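Local coordinates for protein heme oxygenase 1 (Synechocystis sp., PDB 1WE1) that opens the heme ring with oxygen and electrons from a reductase, giving biliverdin IXalpha, carbon monoxide and iron, probably for making the photosynthetic antenna chromophore, at residues V23-C28 and K201-L206. Residues are numbered along the deposited sequence; the frame is centred on the assembly and turned at random.
With HEM (protoporphyrin IX containing Fe), chain H.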
ATOM      1  N   VAL A  23      11.703  -9.912  -0.534  1.00 45.52           N
ATOM      2  CA  VAL A  23      10.941 -10.708  -1.475  1.00 42.95           C
ATOM      3  C   VAL A  23      11.645 -10.580  -2.831  1.00 41.62           C
ATOM      4  O   VAL A  23      12.124  -9.499  -3.175  1.00 41.38           O
ATOM      5  CB  VAL A  23       9.511 -10.168  -1.591  1.00 43.42           C
ATOM      6  CG1 VAL A  23       8.773 -10.864  -2.726  1.00 42.50           C
ATOM      7  CG2 VAL A  23       8.790 -10.354  -0.268  1.00 42.07           C
ATOM      8  N   GLY A  24      11.715 -11.679  -3.581  1.00 39.35           N
ATOM      9  CA  GLY A  24      12.360 -11.662  -4.886  1.00 37.73           C
ATOM     10  C   GLY A  24      11.930 -10.492  -5.759  1.00 36.81           C
ATOM     11  O   GLY A  24      12.754  -9.700  -6.213  1.00 36.37           O
ATOM     12  N   PHE A  25      10.629 -10.378  -5.991  1.00 35.98           N
ATOM     13  CA  PHE A  25      10.091  -9.294  -6.799  1.00 35.13           C
ATOM     14  C   PHE A  25      10.634  -7.937  -6.324  1.00 35.69           C
ATOM     15  O   PHE A  25      11.110  -7.131  -7.140  1.00 33.21           O
ATOM     16  CB  PHE A  25       8.565  -9.295  -6.707  1.00 35.07           C
ATOM     17  CG  PHE A  25       7.907  -8.229  -7.530  1.00 36.13           C
ATOM     18  CD1 PHE A  25       7.551  -8.473  -8.860  1.00 36.45           C
ATOM     19  CD2 PHE A  25       7.668  -6.967  -6.990  1.00 35.77           C
ATOM     20  CE1 PHE A  25       6.964  -7.466  -9.647  1.00 33.94           C
ATOM     21  CE2 PHE A  25       7.086  -5.953  -7.767  1.00 35.89           C
ATOM     22  CZ  PHE A  25       6.734  -6.208  -9.099  1.00 35.26           C
ATOM     23  N   VAL A  26      10.557  -7.697  -5.009  1.00 36.48           N
ATOM     24  CA  VAL A  26      11.019  -6.442  -4.409  1.00 34.23           C
ATOM     25  C   VAL A  26      12.512  -6.232  -4.572  1.00 34.59           C
ATOM     26  O   VAL A  26      12.951  -5.134  -4.920  1.00 33.28           O
ATOM     27  CB  VAL A  26      10.647  -6.360  -2.909  1.00 35.95           C
ATOM     28  CG1 VAL A  26      11.425  -5.226  -2.218  1.00 30.53           C
ATOM     29  CG2 VAL A  26       9.148  -6.113  -2.782  1.00 33.57           C
ATOM     30  N   LYS A  27      13.296  -7.275  -4.328  1.00 34.85           N
ATOM     31  CA  LYS A  27      14.739  -7.160  -4.492  1.00 37.19           C
ATOM     32  C   LYS A  27      15.070  -6.648  -5.894  1.00 39.41           C
ATOM     33  O   LYS A  27      15.902  -5.756  -6.059  1.00 39.28           O
ATOM     34  CB  LYS A  27      15.414  -8.511  -4.291  1.00 37.64           C
ATOM     35  CG  LYS A  27      15.630  -8.882  -2.857  1.00 42.70           C
ATOM     36  CD  LYS A  27      16.450 -10.154  -2.756  1.00 46.60           C
ATOM     37  CE  LYS A  27      16.769 -10.472  -1.306  1.00 50.13           C
ATOM     38  NZ  LYS A  27      17.453 -11.780  -1.177  1.00 54.65           N
ATOM     39  N   CYS A  28      14.417  -7.224  -6.902  1.00 39.40           N
ATOM     40  CA  CYS A  28      14.653  -6.813  -8.275  1.00 40.85           C
ATOM     41  C   CYS A  28      14.226  -5.365  -8.477  1.00 40.91           C
ATOM     42  O   CYS A  28      14.916  -4.595  -9.142  1.00 40.94           O
ATOM     43  CB  CYS A  28      13.897  -7.732  -9.247  1.00 43.57           C
ATOM     44  SG  CYS A  28      14.539  -9.436  -9.322  1.00 42.67           S
ATOM     45  N   LYS A 201       2.209 -11.329  -0.394  1.00 43.77           N
ATOM     46  CA  LYS A 201       1.667 -12.379  -1.237  1.00 44.05           C
ATOM     47  C   LYS A 201       1.356 -11.845  -2.641  1.00 43.34           C
ATOM     48  O   LYS A 201       1.489 -12.566  -3.633  1.00 41.37           O
ATOM     49  CB  LYS A 201       0.427 -13.012  -0.595  1.00 46.53           C
ATOM     50  CG  LYS A 201       0.091 -14.353  -1.230  1.00 51.41           C
ATOM     51  CD  LYS A 201      -0.879 -15.188  -0.412  1.00 56.30           C
ATOM     52  CE  LYS A 201      -1.138 -16.525  -1.114  1.00 56.81           C
ATOM     53  NZ  LYS A 201      -1.809 -17.527  -0.228  1.00 59.79           N
ATOM     54  N   MET A 202       0.947 -10.581  -2.732  1.00 42.43           N
ATOM     55  CA  MET A 202       0.676  -9.987  -4.035  1.00 40.40           C
ATOM     56  C   MET A 202       1.987  -9.912  -4.839  1.00 40.63           C
ATOM     57  O   MET A 202       2.003 -10.179  -6.046  1.00 38.89           O
ATOM     58  CB  MET A 202       0.073  -8.591  -3.877  1.00 37.11           C
ATOM     59  CG  MET A 202      -1.354  -8.601  -3.366  1.00 38.28           C
ATOM     60  SD  MET A 202      -2.189  -6.982  -3.367  1.00 43.45           S
ATOM     61  CE  MET A 202      -1.177  -6.069  -2.190  1.00 40.78           C
ATOM     62  N   PHE A 203       3.080  -9.562  -4.160  1.00 40.48           N
ATOM     63  CA  PHE A 203       4.390  -9.454  -4.802  1.00 40.44           C
ATOM     64  C   PHE A 203       4.853 -10.804  -5.332  1.00 42.77           C
ATOM     65  O   PHE A 203       5.338 -10.909  -6.462  1.00 42.91           O
ATOM     66  CB  PHE A 203       5.453  -8.947  -3.829  1.00 39.24           C
ATOM     67  CG  PHE A 203       5.187  -7.580  -3.270  1.00 38.68           C
ATOM     68  CD1 PHE A 203       4.427  -6.649  -3.971  1.00 38.90           C
ATOM     69  CD2 PHE A 203       5.758  -7.202  -2.052  1.00 39.58           C
ATOM     70  CE1 PHE A 203       4.238  -5.354  -3.467  1.00 41.43           C
ATOM     71  CE2 PHE A 203       5.581  -5.910  -1.531  1.00 39.09           C
ATOM     72  CZ  PHE A 203       4.821  -4.981  -2.237  1.00 40.12           C
ATOM     73  N   ASN A 204       4.726 -11.834  -4.502  1.00 44.09           N
ATOM     74  CA  ASN A 204       5.130 -13.177  -4.901  1.00 44.97           C
ATOM     75  C   ASN A 204       4.347 -13.670  -6.131  1.00 44.66           C
ATOM     76  O   ASN A 204       4.884 -14.417  -6.952  1.00 44.09           O
ATOM     77  CB  ASN A 204       4.959 -14.153  -3.734  1.00 45.05           C
ATOM     78  CG  ASN A 204       6.041 -13.995  -2.687  1.00 47.21           C
ATOM     79  OD1 ASN A 204       7.228 -13.897  -3.016  1.00 47.17           O
ATOM     80  ND2 ASN A 204       5.644 -13.979  -1.415  1.00 48.82           N
ATOM     81  N   GLU A 205       3.089 -13.243  -6.251  1.00 43.08           N
ATOM     82  CA  GLU A 205       2.249 -13.617  -7.389  1.00 43.47           C
ATOM     83  C   GLU A 205       2.853 -13.099  -8.692  1.00 43.39           C
ATOM     84  O   GLU A 205       2.566 -13.612  -9.775  1.00 44.20           O
ATOM     85  CB  GLU A 205       0.851 -13.013  -7.260  1.00 41.26           C
ATOM     86  CG  GLU A 205      -0.160 -13.846  -6.531  1.00 44.18           C
ATOM     87  CD  GLU A 205      -1.511 -13.155  -6.473  1.00 47.95           C
ATOM     88  OE1 GLU A 205      -2.509 -13.811  -6.104  1.00 49.29           O
ATOM     89  OE2 GLU A 205      -1.572 -11.944  -6.789  1.00 49.12           O
ATOM     90  N   LEU A 206       3.684 -12.074  -8.589  1.00 40.79           N
ATOM     91  CA  LEU A 206       4.266 -11.505  -9.779  1.00 39.60           C
ATOM     92  C   LEU A 206       5.639 -12.030 -10.112  1.00 39.04           C
ATOM     93  O   LEU A 206       6.185 -11.673 -11.144  1.00 39.50           O
ATOM     94  CB  LEU A 206       4.306  -9.986  -9.656  1.00 38.87           C
ATOM     95  CG  LEU A 206       3.055  -9.206 -10.069  1.00 39.67           C
ATOM     96  CD1 LEU A 206       1.818 -10.103 -10.093  1.00 42.78           C
ATOM     97  CD2 LEU A 206       2.877  -8.044  -9.121  1.00 38.06           C
TER
HETATM   98  CHA HEM H 300       8.558   2.760   6.652  1.00 50.55           C
HETATM   99  CHB HEM H 300       4.980  -0.077   5.055  1.00 46.77           C
HETATM  100  CHC HEM H 300       8.108  -1.924   1.836  1.00 48.70           C
HETATM  101  CHD HEM H 300      10.915   1.913   2.481  1.00 51.06           C
HETATM  102  C1A HEM H 300       7.329   2.065   6.621  1.00 48.65           C
HETATM  103  C2A HEM H 300       6.255   2.160   7.597  1.00 48.54           C
HETATM  104  C3A HEM H 300       5.264   1.321   7.172  1.00 48.00           C
HETATM  105  C4A HEM H 300       5.718   0.767   5.887  1.00 47.97           C
HETATM  106  CMA HEM H 300       3.952   1.009   7.825  1.00 44.47           C
HETATM  107  CAA HEM H 300       6.232   3.073   8.814  1.00 46.32           C
HETATM  108  CBA HEM H 300       7.091   2.607  10.014  1.00 46.58           C
HETATM  109  CGA HEM H 300       7.037   3.462  11.144  1.00 47.74           C
HETATM  110  O1A HEM H 300       6.271   3.073  12.111  1.00 46.01           O
HETATM  111  O2A HEM H 300       7.669   4.534  11.227  1.00 47.50           O
HETATM  112  C1B HEM H 300       5.531  -0.876   4.040  1.00 46.77           C
HETATM  113  C2B HEM H 300       4.846  -1.996   3.397  1.00 46.22           C
HETATM  114  C3B HEM H 300       5.701  -2.479   2.451  1.00 47.44           C
HETATM  115  C4B HEM H 300       6.933  -1.703   2.579  1.00 46.89           C
HETATM  116  CMB HEM H 300       3.451  -2.454   3.743  1.00 44.17           C
HETATM  117  CAB HEM H 300       5.467  -3.555   1.408  1.00 45.90           C
HETATM  118  CBB HEM H 300       5.224  -4.972   1.994  1.00 47.21           C
HETATM  119  C1C HEM H 300       9.111  -1.005   1.657  1.00 49.09           C
HETATM  120  C2C HEM H 300      10.127  -1.046   0.616  1.00 51.87           C
HETATM  121  C3C HEM H 300      11.027  -0.103   0.962  1.00 52.66           C
HETATM  122  C4C HEM H 300      10.427   0.705   1.999  1.00 50.91           C
HETATM  123  CMC HEM H 300      10.109  -1.980  -0.578  1.00 48.94           C
HETATM  124  CAC HEM H 300      12.437   0.082   0.395  1.00 52.37           C
HETATM  125  CBC HEM H 300      12.423   1.046  -0.826  1.00 54.90           C
HETATM  126  C1D HEM H 300      10.515   2.526   3.694  1.00 53.11           C
HETATM  127  C2D HEM H 300      11.197   3.668   4.299  1.00 52.48           C
HETATM  128  C3D HEM H 300      10.511   3.934   5.441  1.00 53.72           C
HETATM  129  C4D HEM H 300       9.443   2.911   5.561  1.00 50.68           C
HETATM  130  CMD HEM H 300      12.402   4.316   3.698  1.00 50.54           C
HETATM  131  CAD HEM H 300      10.716   5.025   6.464  1.00 56.87           C
HETATM  132  CBD HEM H 300      11.589   4.538   7.706  1.00 62.38           C
HETATM  133  CGD HEM H 300      11.556   5.444   8.793  1.00 67.00           C
HETATM  134  O1D HEM H 300      10.447   5.995   9.146  1.00 70.02           O
HETATM  135  O2D HEM H 300      12.613   5.716   9.432  1.00 67.47           O
HETATM  136  NA  HEM H 300       6.995   1.202   5.605  1.00 49.14           N
HETATM  137  NB  HEM H 300       6.797  -0.702   3.527  1.00 46.81           N
HETATM  138  NC  HEM H 300       9.287   0.119   2.484  1.00 50.37           N
HETATM  139  ND  HEM H 300       9.430   2.119   4.466  1.00 50.15           N
HETATM  140 FE   HEM H 300       8.137   0.686   4.039  1.00 47.18          FE
HETATM  141  O   HOH W   1       9.169 -12.569  -5.551  1.00 31.11           O
HETATM  142  O   HOH W   2       7.206   1.885   3.070  1.00 47.27           O
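Phe25 and Phe203 have the nearest CA atoms across the contact, 6.0 Å apart. Here the first turn of helix 24-30 meets the last turn of helix 182-205 in the all-helical heme oxygenase fold. Val23 holds the N-cap position, and its O accepts the bond from Lys27 N. No direct hydrogen bond joins the two segments, and the packing is mostly apolar. Phe25 CG, anti to the backbone N (chi1 -179°), sits near Phe203 O. Phe25 CB lies 3.6 Å from Phe203 O. The Phe25 ring runs beside Leu206, and Phe25 CE1 lies 3.7 Å from Leu206 CB. Ser38 and Leu210 also touch the Phe25 side chain. The Val23 side chain crosses that of Phe203 at about a right angle, with Val23 CG1 against Phe203 CB. Val23 CG1 also meets Asn204 OD1 at 3.4 Å. A water accepts from Phe25 N and gives a weak, long bond to Asn204 OD1, so it bridges the two helix ends. Val26 and Phe203 belong to the heme pocket. Val26 CG2 meets the Phe203 ring obliquely, 3.6 Å from Phe203 CD2, while Val26 CG1 approaches heme methyl CMC. The contact therefore lines the heme edge bearing CMC and the vinyl CAB-CBB, where Phe203 CE2 lies 3.7 Å from heme CBB.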